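Local atomic coordinates of Pdx2 protein (Plasmodium falciparum, PDB entry 2ABW), a protein that hydrolyses glutamine to glutamate and ammonia as the glutaminase subunit of PLP synthase, the ammonia being channelled to Pdx1 for vitamin B6 biosynthesis. Residues E3-V8 / S29-Q34; D116-R121 / I158-S163; S142-D147 / H202-Q207. All coordinates share one frame; numbering follows the deposited sequence.

Contact 1: E3-V8 / S29-Q34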
ATOM      1  N   GLU A   3       8.445   7.619 -19.795  1.00 26.09           N
ATOM      2  CA  GLU A   3       8.713   6.320 -19.184  1.00 25.12           C
ATOM      3  C   GLU A   3       8.336   6.480 -17.711  1.00 24.25           C
ATOM      4  O   GLU A   3       8.948   7.316 -17.033  1.00 28.08           O
ATOM      5  CB  GLU A   3      10.175   5.983 -19.214  1.00 27.24           C
ATOM      6  CG  GLU A   3      10.735   5.792 -20.629  1.00 32.41           C
ATOM      7  CD  GLU A   3      10.600   4.359 -20.994  1.00 41.65           C
ATOM      8  OE1 GLU A   3      11.167   3.558 -20.197  1.00 44.10           O
ATOM      9  OE2 GLU A   3       9.959   4.065 -22.030  1.00 47.93           O
ATOM     10  N   ILE A   4       7.463   5.630 -17.190  1.00 18.88           N
ATOM     11  CA  ILE A   4       7.109   5.625 -15.767  1.00 19.63           C
ATOM     12  C   ILE A   4       7.644   4.329 -15.182  1.00 18.29           C
ATOM     13  O   ILE A   4       7.479   3.246 -15.768  1.00 19.30           O
ATOM     14  CB  ILE A   4       5.567   5.565 -15.652  0.60 20.13           C
ATOM     15  CG1 ILE A   4       4.973   6.914 -16.085  0.60 24.14           C
ATOM     16  CG2 ILE A   4       5.156   5.112 -14.234  0.60 19.83           C
ATOM     17  CD1 ILE A   4       5.368   8.004 -15.199  0.60 25.49           C
ATOM     18  N   THR A   5       8.378   4.438 -14.039  1.00 17.41           N
ATOM     19  CA  THR A   5       8.900   3.289 -13.323  1.00 16.41           C
ATOM     20  C   THR A   5       8.227   3.176 -11.957  1.00 16.16           C
ATOM     21  O   THR A   5       8.271   4.126 -11.162  1.00 17.46           O
ATOM     22  CB  THR A   5      10.413   3.393 -13.112  1.00 18.19           C
ATOM     23  OG1 THR A   5      11.013   3.469 -14.426  1.00 20.86           O
ATOM     24  CG2 THR A   5      10.939   2.143 -12.335  1.00 18.95           C
ATOM     25  N   ILE A   6       7.575   2.055 -11.734  1.00 16.27           N
ATOM     26  CA  ILE A   6       7.013   1.739 -10.447  1.00 15.42           C
ATOM     27  C   ILE A   6       7.825   0.610  -9.843  1.00 14.56           C
ATOM     28  O   ILE A   6       8.084  -0.401 -10.504  1.00 15.88           O
ATOM     29  CB  ILE A   6       5.501   1.386 -10.493  1.00 16.51           C
ATOM     30  CG1 ILE A   6       4.784   2.652 -10.926  1.00 14.72           C
ATOM     31  CG2 ILE A   6       5.072   0.843  -9.131  1.00 16.97           C
ATOM     32  CD1 ILE A   6       3.274   2.471 -11.164  1.00 16.67           C
ATOM     33  N   GLY A   7       8.231   0.786  -8.604  1.00 13.23           N
ATOM     34  CA  GLY A   7       8.987  -0.259  -7.913  1.00 13.71           C
ATOM     35  C   GLY A   7       8.103  -1.030  -6.987  1.00 15.12           C
ATOM     36  O   GLY A   7       7.039  -0.517  -6.487  1.00 15.06           O
ATOM     37  N   VAL A   8       8.472  -2.285  -6.751  1.00 14.03           N
ATOM     38  CA  VAL A   8       7.811  -3.156  -5.752  1.00 15.86           C
ATOM     39  C   VAL A   8       8.844  -3.604  -4.758  1.00 16.98           C
ATOM     40  O   VAL A   8       9.832  -4.218  -5.103  1.00 16.02           O
ATOM     41  CB  VAL A   8       7.089  -4.351  -6.369  1.00 17.06           C
ATOM     42  CG1 VAL A   8       6.417  -5.241  -5.272  1.00 16.46           C
ATOM     43  CG2 VAL A   8       5.994  -3.864  -7.333  1.00 15.58           C
ATOM     44  N   SER A  29       4.085   2.574 -21.510  0.60 20.85           N
ATOM     45  CA  SER A  29       5.004   3.509 -20.870  0.60 20.54           C
ATOM     46  C   SER A  29       5.515   2.970 -19.502  1.00 21.45           C
ATOM     47  O   SER A  29       6.425   3.566 -18.920  1.00 21.55           O
ATOM     48  CB  SER A  29       4.232   4.839 -20.627  1.00 22.57           C
ATOM     49  OG  SER A  29       4.027   5.551 -21.805  1.00 22.03           O
ATOM     50  N   LEU A  30       4.945   1.846 -19.015  1.00 19.32           N
ATOM     51  CA  LEU A  30       5.213   1.348 -17.663  1.00 17.73           C
ATOM     52  C   LEU A  30       6.276   0.240 -17.596  1.00 18.74           C
ATOM     53  O   LEU A  30       6.151  -0.846 -18.196  1.00 20.30           O
ATOM     54  CB  LEU A  30       3.912   0.804 -17.065  1.00 16.13           C
ATOM     55  CG  LEU A  30       3.996   0.241 -15.657  1.00 17.46           C
ATOM     56  CD1 LEU A  30       4.530   1.359 -14.706  1.00 18.68           C
ATOM     57  CD2 LEU A  30       2.612  -0.174 -15.150  1.00 16.58           C
ATOM     58  N   ASN A  31       7.285   0.503 -16.720  1.00 20.11           N
ATOM     59  CA  ASN A  31       8.300  -0.435 -16.334  1.00 21.41           C
ATOM     60  C   ASN A  31       8.134  -0.766 -14.859  1.00 18.66           C
ATOM     61  O   ASN A  31       7.907   0.181 -14.091  1.00 18.98           O
ATOM     62  CB  ASN A  31       9.616   0.353 -16.348  1.00 23.27           C
ATOM     63  CG  ASN A  31       9.930   0.954 -17.706  1.00 30.50           C
ATOM     64  OD1 ASN A  31       9.790   0.296 -18.762  1.00 34.45           O
ATOM     65  ND2 ASN A  31      10.233   2.251 -17.694  1.00 37.74           N
ATOM     66  N   ILE A  32       8.329  -2.023 -14.475  1.00 17.85           N
ATOM     67  CA  ILE A  32       8.298  -2.394 -13.039  1.00 17.04           C
ATOM     68  C   ILE A  32       9.616  -2.917 -12.628  1.00 17.66           C
ATOM     69  O   ILE A  32      10.254  -3.671 -13.346  1.00 18.47           O
ATOM     70  CB  ILE A  32       7.223  -3.459 -12.763  1.00 17.00           C
ATOM     71  CG1 ILE A  32       5.841  -3.047 -13.287  1.00 18.53           C
ATOM     72  CG2 ILE A  32       7.172  -3.794 -11.305  1.00 18.42           C
ATOM     73  CD1 ILE A  32       5.174  -1.888 -12.546  1.00 22.34           C
ATOM     74  N   ILE A  33      10.076  -2.473 -11.442  1.00 15.40           N
ATOM     75  CA  ILE A  33      11.337  -3.003 -10.916  1.00 17.43           C
ATOM     76  C   ILE A  33      11.206  -3.490  -9.532  1.00 16.94           C
ATOM     77  O   ILE A  33      10.347  -3.040  -8.822  1.00 17.28           O
ATOM     78  CB  ILE A  33      12.489  -1.942 -10.999  1.00 16.39           C
ATOM     79  CG1 ILE A  33      12.286  -0.770 -10.080  1.00 17.96           C
ATOM     80  CG2 ILE A  33      12.663  -1.430 -12.430  1.00 21.02           C
ATOM     81  CD1 ILE A  33      13.515   0.121  -9.935  1.00 20.62           C
ATOM     82  N   GLN A  34      12.048  -4.453  -9.145  1.00 15.93           N
ATOM     83  CA  GLN A  34      12.137  -4.812  -7.768  1.00 17.36           C
ATOM     84  C   GLN A  34      12.874  -3.696  -7.085  1.00 18.15           C
ATOM     85  O   GLN A  34      13.808  -3.077  -7.654  1.00 19.04           O
ATOM     86  CB  GLN A  34      12.948  -6.090  -7.576  1.00 19.20           C
ATOM     87  CG  GLN A  34      12.319  -7.354  -8.030  1.00 20.85           C
ATOM     88  CD  GLN A  34      13.247  -8.549  -7.707  1.00 24.00           C
ATOM     89  OE1 GLN A  34      13.878  -8.583  -6.640  1.00 26.91           O
ATOM     90  NE2 GLN A  34      13.301  -9.513  -8.605  1.00 24.22           N
TER
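Strands 4-8 and 30-34 run parallel, the axes of these short segments approaching to 4.6 Å and inclined by 29°, and are laced by five backbone hydrogen bonds in the staggered pattern of a parallel pair: Ile-4 N to Ser-29 O, Asn-31 N to Ile-4 O, Ile-6 N to Asn-31 O, Ile-33 N to Ile-6 O and Val-8 N to Ile-33 O. Most run nearly along the C=O axis, whereas the amide of Ile-4 meets Ser-29 O from above the carbonyl plane. Side chains then alternate between two faces. On the face of Ile-4, Ile-6 and Val-8, the CD1 branch of Leu-30 slips between two isoleucines, 3.8 Å from Ile-4 CG2 and 3.9 Å from Ile-6 CD1. Ile-32 bends its CD1 (chi2 -69°) back to Ile-6 CB at 3.9 Å, while its other branch, CG2, lies beside Val-8 CG2. On the opposite face Thr-5 turns its methyl CG2 across Ile-33, 3.9 Å from CG1, the two side chains crossing at about a right angle. At the N-terminal end Glu-3, bent at chi2, curls its carboxylate to Asn-31, whose ND2 donates to Glu-3 OE1 at 3.0 Å. The acceptor lies in the amide plane, but the donor stands 48° out of the carboxylate plane. Helix 16-23 packs Ile-19 and Phe-22 on Ile-32, and Tyr-210 of helix 204-219 touches Ile-4 and Leu-30. Joined through helix 16-23, the strands form the first beta-alpha-beta unit, at one edge of the central mixed sheet of this class I glutamine amidotransferase domain.

Contact 2: D116-R121 / I158-S163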
ATOM      1  N   ASP A 116      -2.657   8.828   8.236  1.00 16.09           N
ATOM      2  CA  ASP A 116      -3.055   9.224   9.635  1.00 17.92           C
ATOM      3  C   ASP A 116      -4.252   8.388  10.045  1.00 17.13           C
ATOM      4  O   ASP A 116      -5.380   8.852  10.107  1.00 17.68           O
ATOM      5  CB  ASP A 116      -3.235  10.693   9.788  1.00 18.89           C
ATOM      6  CG  ASP A 116      -1.890  11.451   9.654  1.00 24.89           C
ATOM      7  OD1 ASP A 116      -0.774  10.877   9.909  1.00 34.77           O
ATOM      8  OD2 ASP A 116      -1.962  12.592   9.173  1.00 30.11           O
ATOM      9  N   ILE A 117      -3.939   7.109  10.322  1.00 15.62           N
ATOM     10  CA  ILE A 117      -4.934   6.150  10.761  1.00 16.91           C
ATOM     11  C   ILE A 117      -4.357   5.287  11.872  1.00 16.97           C
ATOM     12  O   ILE A 117      -3.188   5.164  12.067  1.00 16.57           O
ATOM     13  CB  ILE A 117      -5.345   5.215   9.600  1.00 16.72           C
ATOM     14  CG1 ILE A 117      -4.184   4.288   9.134  1.00 16.26           C
ATOM     15  CG2 ILE A 117      -5.937   6.050   8.463  1.00 16.33           C
ATOM     16  CD1 ILE A 117      -4.469   3.451   7.869  1.00 16.95           C
ATOM     17  N   THR A 118      -5.263   4.670  12.627  1.00 15.89           N
ATOM     18  CA  THR A 118      -4.903   3.607  13.542  1.00 15.71           C
ATOM     19  C   THR A 118      -5.325   2.298  12.959  1.00 16.82           C
ATOM     20  O   THR A 118      -6.484   2.117  12.511  1.00 16.25           O
ATOM     21  CB  THR A 118      -5.688   3.753  14.866  1.00 17.48           C
ATOM     22  OG1 THR A 118      -5.351   5.000  15.476  1.00 17.58           O
ATOM     23  CG2 THR A 118      -5.442   2.673  15.826  1.00 15.47           C
ATOM     24  N   ILE A 119      -4.388   1.383  12.855  1.00 16.06           N
ATOM     25  CA  ILE A 119      -4.629   0.093  12.241  1.00 17.73           C
ATOM     26  C   ILE A 119      -4.269  -1.056  13.224  1.00 17.05           C
ATOM     27  O   ILE A 119      -3.316  -0.903  14.050  1.00 17.03           O
ATOM     28  CB  ILE A 119      -3.846  -0.019  10.962  1.00 16.88           C
ATOM     29  CG1 ILE A 119      -4.396  -1.106  10.052  1.00 18.46           C
ATOM     30  CG2 ILE A 119      -2.317  -0.224  11.292  1.00 18.07           C
ATOM     31  CD1 ILE A 119      -3.779  -1.013   8.625  1.00 19.74           C
ATOM     32  N   CYS A 120      -5.004  -2.148  13.167  1.00 19.31           N
ATOM     33  CA  CYS A 120      -4.871  -3.313  14.029  1.00 22.29           C
ATOM     34  C   CYS A 120      -4.534  -4.527  13.208  1.00 24.94           C
ATOM     35  O   CYS A 120      -5.173  -4.822  12.189  1.00 22.78           O
ATOM     36  CB  CYS A 120      -6.179  -3.609  14.709  0.75 21.02           C
ATOM     37  SG  CYS A 120      -6.795  -2.208  15.478  0.75 25.17           S
ATOM     38  N   ARG A 121      -3.522  -5.252  13.627  1.00 29.19           N
ATOM     39  CA  ARG A 121      -3.127  -6.368  12.812  1.00 34.72           C
ATOM     40  C   ARG A 121      -4.046  -7.486  13.082  1.00 37.12           C
ATOM     41  O   ARG A 121      -4.299  -8.258  12.182  1.00 40.62           O
ATOM     42  CB  ARG A 121      -1.655  -6.747  13.009  1.00 36.26           C
ATOM     43  CG  ARG A 121      -1.437  -8.026  13.538  1.00 41.07           C
ATOM     44  CD  ARG A 121      -0.057  -8.506  13.224  1.00 43.77           C
ATOM     45  NE  ARG A 121       0.300  -9.573  14.136  1.00 47.90           N
ATOM     46  CZ  ARG A 121       1.498 -10.168  14.166  1.00 50.57           C
ATOM     47  NH1 ARG A 121       2.450  -9.822  13.303  1.00 53.78           N
ATOM     48  NH2 ARG A 121       1.745 -11.122  15.065  1.00 52.13           N
ATOM     49  N   ILE A 158      -8.660  -1.220   9.998  1.00 16.58           N
ATOM     50  CA  ILE A 158      -8.504   0.210  10.203  1.00 16.34           C
ATOM     51  C   ILE A 158      -9.529   0.695  11.221  1.00 17.56           C
ATOM     52  O   ILE A 158     -10.744   0.816  10.907  1.00 17.68           O
ATOM     53  CB  ILE A 158      -8.627   0.948   8.870  1.00 16.48           C
ATOM     54  CG1 ILE A 158      -7.506   0.521   7.935  1.00 16.16           C
ATOM     55  CG2 ILE A 158      -8.657   2.432   9.109  1.00 17.79           C
ATOM     56  CD1 ILE A 158      -7.555   1.020   6.430  1.00 17.77           C
ATOM     57  N   ARG A 159      -9.089   0.938  12.442  1.00 15.75           N
ATOM     58  CA  ARG A 159      -9.931   1.208  13.550  1.00 16.61           C
ATOM     59  C   ARG A 159     -10.284   2.677  13.614  1.00 15.94           C
ATOM     60  O   ARG A 159     -11.374   3.025  14.128  1.00 16.58           O
ATOM     61  CB  ARG A 159      -9.287   0.781  14.823  1.00 16.75           C
ATOM     62  CG  ARG A 159     -10.193   0.883  16.069  1.00 19.23           C
ATOM     63  CD  ARG A 159      -9.563   0.254  17.289  1.00 19.10           C
ATOM     64  NE  ARG A 159      -8.444   0.998  17.847  1.00 18.65           N
ATOM     65  CZ  ARG A 159      -8.567   2.128  18.534  1.00 21.13           C
ATOM     66  NH1 ARG A 159      -9.722   2.751  18.660  1.00 22.31           N
ATOM     67  NH2 ARG A 159      -7.496   2.720  18.969  1.00 21.45           N
ATOM     68  N   GLU A 160      -9.358   3.560  13.253  1.00 15.15           N
ATOM     69  CA  GLU A 160      -9.582   5.015  13.388  1.00 15.16           C
ATOM     70  C   GLU A 160      -9.023   5.761  12.163  1.00 16.64           C
ATOM     71  O   GLU A 160      -7.891   5.512  11.774  1.00 17.90           O
ATOM     72  CB  GLU A 160      -8.872   5.567  14.616  1.00 16.79           C
ATOM     73  CG  GLU A 160      -9.275   4.929  15.936  1.00 13.72           C
ATOM     74  CD  GLU A 160      -8.531   5.496  17.156  1.00 17.85           C
ATOM     75  OE1 GLU A 160      -7.301   5.790  16.992  1.00 17.53           O
ATOM     76  OE2 GLU A 160      -9.198   5.681  18.194  1.00 19.76           O
ATOM     77  N   ILE A 161      -9.766   6.770  11.718  1.00 16.60           N
ATOM     78  CA  ILE A 161      -9.263   7.809  10.809  1.00 17.43           C
ATOM     79  C   ILE A 161      -8.917   8.992  11.722  1.00 17.83           C
ATOM     80  O   ILE A 161      -9.769   9.418  12.525  1.00 19.87           O
ATOM     81  CB  ILE A 161     -10.317   8.185   9.794  1.00 18.95           C
ATOM     82  CG1 ILE A 161     -10.732   6.984   8.930  1.00 22.39           C
ATOM     83  CG2 ILE A 161      -9.863   9.324   8.875  1.00 17.92           C
ATOM     84  CD1 ILE A 161      -9.612   6.240   8.211  1.00 21.57           C
ATOM     85  N   LEU A 162      -7.736   9.578  11.505  1.00 18.63           N
ATOM     86  CA  LEU A 162      -7.190  10.549  12.462  1.00 19.71           C
ATOM     87  C   LEU A 162      -7.059  11.958  11.881  1.00 22.01           C
ATOM     88  O   LEU A 162      -6.605  12.874  12.573  1.00 24.99           O
ATOM     89  CB  LEU A 162      -5.889  10.070  13.039  1.00 19.60           C
ATOM     90  CG  LEU A 162      -5.902   8.745  13.787  1.00 19.00           C
ATOM     91  CD1 LEU A 162      -4.522   8.258  14.114  1.00 21.98           C
ATOM     92  CD2 LEU A 162      -6.826   8.770  14.999  1.00 20.68           C
ATOM     93  N   SER A 163      -7.432  12.156  10.634  1.00 23.32           N
ATOM     94  CA  SER A 163      -7.275  13.478   9.979  1.00 23.29           C
ATOM     95  C   SER A 163      -8.323  13.619   8.944  1.00 24.46           C
ATOM     96  O   SER A 163      -8.715  12.632   8.276  1.00 22.70           O
ATOM     97  CB  SER A 163      -5.932  13.541   9.264  1.00 24.97           C
ATOM     98  OG  SER A 163      -5.825  14.672   8.418  1.00 25.02           O
TER
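Thr-118 lies at the middle of the antiparallel pairing of strands 116-120 and 158-161 and touches both residues of the bulge opposite it. Its CB lies 3.7 Å from Glu-160 CB, the side chains running side by side in the same direction. With chi1 at -61°, OG1 stands anti to the carbonyl carbon and donates to Glu-160 OE1 at 2.6 Å, using its anti lone pair; the hydroxyl oxygen accepts a bond from Asn-96 ND2 of strand 94-98. The other branch, CG2, turns to the guanidinium of Arg-159, coming within 3.8 Å of NH2. That guanidinium lies with one face against Glu-160 CG and makes a salt bridge, with a poorly aligned, weak hydrogen bond, from NH1 to Glu-160 OE2, while its NH2 pairs with Glu-98. Arg-159 and Glu-160 together face Thr-118, a classic beta bulge: Thr-118 O receives Arg-159 N at 2.9 Å and, more weakly, Glu-160 N at 3.3 Å, while Thr-118 N gives a bond to Glu-160 O on a lone pair. Beyond the strand end, Leu-162 N closes on Asp-116 O at 2.8 Å. Polar and charged groups thus gather round Thr-118, with Leu-162 CD1 beside its hydroxyl. Isoleucines line the other face: Ile-117 CG2 meets Ile-161 CD1 at 3.7 Å, and Ile-158 presents CD1 to Ile-117 and CG1 to Ile-119. Strand 115-120 is the middle of a small three-stranded sheet, between 94-98 and 157-161; Ile-158 and Ile-161 pack on Ile-182 of strand 180-187, Ile-119 rests on helix 88-92, and the strand leads into Arg-121, assigned to glutamine binding.

Contact 3: S142-D147 / H202-Q207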
ATOM      1  N   SER A 142     -11.886   6.174 -13.723  1.00 15.60           N
ATOM      2  CA  SER A 142     -12.267   5.079 -14.583  1.00 16.30           C
ATOM      3  C   SER A 142     -11.638   3.727 -14.297  1.00 15.83           C
ATOM      4  O   SER A 142     -12.078   2.716 -14.895  1.00 17.54           O
ATOM      5  CB  SER A 142     -11.962   5.465 -16.069  1.00 18.25           C
ATOM      6  OG  SER A 142     -10.598   5.560 -16.219  1.00 18.99           O
ATOM      7  N   ALA A 143     -10.731   3.692 -13.334  1.00 15.01           N
ATOM      8  CA  ALA A 143     -10.158   2.400 -12.875  1.00 15.82           C
ATOM      9  C   ALA A 143     -11.176   1.608 -12.190  1.00 17.78           C
ATOM     10  O   ALA A 143     -11.037   0.411 -12.116  1.00 19.41           O
ATOM     11  CB  ALA A 143      -9.030   2.665 -11.979  1.00 15.65           C
ATOM     12  N   PHE A 144     -12.262   2.230 -11.680  1.00 16.55           N
ATOM     13  CA  PHE A 144     -13.184   1.540 -10.793  1.00 17.76           C
ATOM     14  C   PHE A 144     -14.530   1.375 -11.437  1.00 18.44           C
ATOM     15  O   PHE A 144     -15.392   2.258 -11.392  1.00 20.08           O
ATOM     16  CB  PHE A 144     -13.291   2.279  -9.460  1.00 17.89           C
ATOM     17  CG  PHE A 144     -11.943   2.454  -8.728  1.00 16.58           C
ATOM     18  CD1 PHE A 144     -11.163   1.354  -8.411  1.00 17.20           C
ATOM     19  CD2 PHE A 144     -11.495   3.670  -8.335  1.00 17.18           C
ATOM     20  CE1 PHE A 144      -9.956   1.490  -7.694  1.00 17.84           C
ATOM     21  CE2 PHE A 144     -10.346   3.790  -7.630  1.00 17.41           C
ATOM     22  CZ  PHE A 144      -9.552   2.701  -7.292  1.00 17.10           C
ATOM     23  N   LYS A 145     -14.729   0.267 -12.063  1.00 20.09           N
ATOM     24  CA  LYS A 145     -16.041  -0.092 -12.544  1.00 19.95           C
ATOM     25  C   LYS A 145     -16.965  -0.544 -11.445  1.00 22.59           C
ATOM     26  O   LYS A 145     -16.587  -0.728 -10.330  1.00 20.77           O
ATOM     27  CB  LYS A 145     -15.911  -1.301 -13.501  1.00 21.06           C
ATOM     28  CG  LYS A 145     -15.021  -0.907 -14.627  1.00 27.59           C
ATOM     29  CD  LYS A 145     -14.536  -2.053 -15.454  1.00 30.65           C
ATOM     30  CE  LYS A 145     -15.602  -2.905 -15.982  1.00 33.17           C
ATOM     31  NZ  LYS A 145     -15.273  -3.603 -17.333  1.00 37.43           N
ATOM     32  N   LYS A 146     -18.218  -0.678 -11.755  1.00 20.57           N
ATOM     33  CA  LYS A 146     -19.126  -1.090 -10.731  1.00 22.76           C
ATOM     34  C   LYS A 146     -18.834  -2.537 -10.256  1.00 21.56           C
ATOM     35  O   LYS A 146     -18.346  -3.367 -10.982  1.00 22.89           O
ATOM     36  CB  LYS A 146     -20.544  -1.010 -11.258  1.00 24.58           C
ATOM     37  CG  LYS A 146     -20.815  -1.929 -12.346  1.00 26.66           C
ATOM     38  CD  LYS A 146     -22.262  -2.419 -12.347  1.00 31.78           C
ATOM     39  CE  LYS A 146     -22.427  -3.593 -13.287  1.00 35.12           C
ATOM     40  NZ  LYS A 146     -23.143  -4.730 -12.644  1.00 37.88           N
ATOM     41  N   ASP A 147     -19.192  -2.804  -9.011  1.00 22.76           N
ATOM     42  CA  ASP A 147     -19.149  -4.147  -8.457  1.00 21.08           C
ATOM     43  C   ASP A 147     -17.798  -4.805  -8.456  1.00 19.96           C
ATOM     44  O   ASP A 147     -17.672  -6.027  -8.595  1.00 20.38           O
ATOM     45  CB  ASP A 147     -20.242  -5.040  -8.972  1.00 22.00           C
ATOM     46  CG  ASP A 147     -21.628  -4.512  -8.548  1.00 25.10           C
ATOM     47  OD1 ASP A 147     -21.860  -4.251  -7.340  1.00 27.20           O
ATOM     48  OD2 ASP A 147     -22.429  -4.313  -9.482  1.00 28.47           O
ATOM     49  N   HIS A 202      -8.886  -8.946 -11.468  1.00 16.27           N
ATOM     50  CA  HIS A 202      -8.976  -7.563 -11.993  1.00 16.32           C
ATOM     51  C   HIS A 202      -7.812  -6.749 -11.498  1.00 16.69           C
ATOM     52  O   HIS A 202      -7.166  -7.123 -10.514  1.00 16.40           O
ATOM     53  CB  HIS A 202     -10.245  -6.868 -11.667  1.00 16.95           C
ATOM     54  CG  HIS A 202     -10.375  -6.412 -10.257  1.00 16.97           C
ATOM     55  ND1 HIS A 202     -11.159  -7.013  -9.275  1.00 22.57           N
ATOM     56  CD2 HIS A 202      -9.877  -5.281  -9.686  1.00 14.68           C
ATOM     57  CE1 HIS A 202     -11.037  -6.303  -8.138  1.00 14.03           C
ATOM     58  NE2 HIS A 202     -10.277  -5.252  -8.382  1.00 23.04           N
ATOM     59  N   THR A 203      -7.575  -5.643 -12.200  1.00 15.66           N
ATOM     60  CA  THR A 203      -6.369  -4.833 -11.977  1.00 16.51           C
ATOM     61  C   THR A 203      -6.747  -3.382 -11.568  1.00 15.58           C
ATOM     62  O   THR A 203      -5.964  -2.454 -11.808  1.00 15.99           O
ATOM     63  CB  THR A 203      -5.446  -4.783 -13.216  1.00 16.55           C
ATOM     64  OG1 THR A 203      -6.205  -4.383 -14.348  1.00 16.78           O
ATOM     65  CG2 THR A 203      -4.782  -6.201 -13.488  1.00 17.78           C
ATOM     66  N   ALA A 204      -7.906  -3.175 -10.990  1.00 15.14           N
ATOM     67  CA  ALA A 204      -8.452  -1.786 -10.810  1.00 13.49           C
ATOM     68  C   ALA A 204      -7.508  -0.974  -9.958  1.00 13.45           C
ATOM     69  O   ALA A 204      -7.230   0.192 -10.278  1.00 14.80           O
ATOM     70  CB  ALA A 204      -9.800  -1.861 -10.132  1.00 14.89           C
ATOM     71  N   PHE A 205      -7.048  -1.498  -8.810  1.00 14.74           N
ATOM     72  CA  PHE A 205      -6.211  -0.686  -7.914  1.00 13.34           C
ATOM     73  C   PHE A 205      -4.818  -0.414  -8.506  1.00 13.53           C
ATOM     74  O   PHE A 205      -4.178   0.612  -8.243  1.00 13.64           O
ATOM     75  CB  PHE A 205      -6.170  -1.264  -6.513  1.00 14.07           C
ATOM     76  CG  PHE A 205      -7.506  -1.021  -5.768  1.00 13.89           C
ATOM     77  CD1 PHE A 205      -8.552  -1.883  -5.957  1.00 18.16           C
ATOM     78  CD2 PHE A 205      -7.701   0.141  -5.040  1.00 15.30           C
ATOM     79  CE1 PHE A 205      -9.782  -1.628  -5.350  1.00 14.60           C
ATOM     80  CE2 PHE A 205      -8.950   0.373  -4.419  1.00 14.28           C
ATOM     81  CZ  PHE A 205      -9.966  -0.465  -4.651  1.00 14.27           C
ATOM     82  N   GLN A 206      -4.320  -1.411  -9.243  1.00 13.08           N
ATOM     83  CA  GLN A 206      -3.080  -1.208  -9.961  1.00 14.68           C
ATOM     84  C   GLN A 206      -3.208  -0.065 -10.965  1.00 12.70           C
ATOM     85  O   GLN A 206      -2.326   0.827 -11.089  1.00 13.56           O
ATOM     86  CB  GLN A 206      -2.628  -2.491 -10.703  1.00 13.87           C
ATOM     87  CG  GLN A 206      -2.150  -3.570  -9.732  1.00 13.75           C
ATOM     88  CD  GLN A 206      -3.230  -4.403  -9.102  1.00 15.76           C
ATOM     89  OE1 GLN A 206      -4.370  -4.269  -9.484  1.00 16.04           O
ATOM     90  NE2 GLN A 206      -2.838  -5.302  -8.183  1.00 16.17           N
ATOM     91  N   GLN A 207      -4.276  -0.044 -11.696  1.00 13.29           N
ATOM     92  CA  GLN A 207      -4.540   1.016 -12.664  1.00 13.91           C
ATOM     93  C   GLN A 207      -4.650   2.352 -11.975  1.00 14.47           C
ATOM     94  O   GLN A 207      -4.075   3.350 -12.444  1.00 14.67           O
ATOM     95  CB  GLN A 207      -5.785   0.679 -13.434  1.00 16.53           C
ATOM     96  CG  GLN A 207      -5.967   1.740 -14.541  1.00 16.30           C
ATOM     97  CD  GLN A 207      -7.220   1.521 -15.386  1.00 18.60           C
ATOM     98  OE1 GLN A 207      -7.998   0.562 -15.177  1.00 22.93           O
ATOM     99  NE2 GLN A 207      -7.422   2.400 -16.300  1.00 24.68           N
TER
HETATM  100  O   HOH W   1     -11.271   0.261 -15.837  1.00 39.63           O
HETATM  101  O   HOH W   2     -10.180  -1.493 -14.011  1.00 52.37           O
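Two phenylalanine rings meet edge to face: the edge of Phe-144 is directed at the face of Phe-205, with centroids 4.8 Å apart and planes inclined at 52°, so the T-shape is tilted. Phe-144 CE1 stands 3.5 Å above the plane of Phe-205 and over its centre, nearly equidistant from all six ring carbons, while Phe-144 CZ lies nearest Phe-205 CE2. One face of the Phe-144 ring carries the methyl of its own neighbour Ala-143, whose CB sits over the ring centre. Both rings have CG anti to the carbonyl carbon, and the two side chains meet at their ends. Beside this pair, Ala-204 CB lies 3.9 Å from Phe-144 CD1 and 3.3 Å from Ala-143 O. The CB of Ala-143 lies 3.5 Å from Ala-204 O and rests against the aliphatic part of Gln-207. That side chain, CG anti to the backbone N and extended beyond it, lays OE1 alongside Ala-143, 3.7 Å from its CA. No direct hydrogen bond joins the segments; water mediates between the polar groups: one water oxygen lies 2.8 Å from Ala-143 O and within bonding distance of Gln-207 OE1, a second lies near Ser-142 O and, weakly, the same OE1; each has further acceptors around it, so not every bond need form at once. The contact thus seats the loop between strands 130-137 and 149-153 on the first turn of helix 204-219. Phe-144 also meets Tyr-208 of this helix, and Phe-205 reaches Leu-135 and Ile-137 of strand 130-137, Trp-84 of strand 83-86 and Phe-195.

From the N terminus, contact 1 closes the first loop, of 20 residues with helix 16-23 in it, and places strand 30-35 at one edge of the main sheet. The chain has finished that loop before contacts 2 and 3 begin. These two cross: segment 116-121 is followed by 142-147, then by 158-163, the partner of the first, and finally by 202-207, the partner of the second. Contact 2 adds strand 157-161 to the small sheet, on the opposite side of the chain's centre from contact 1, whereas contact 3 ties a loop of the main sheet to the C-terminal helix. That helix also packs on contact 1, whose centre lies about 19 Å from that of contact 3.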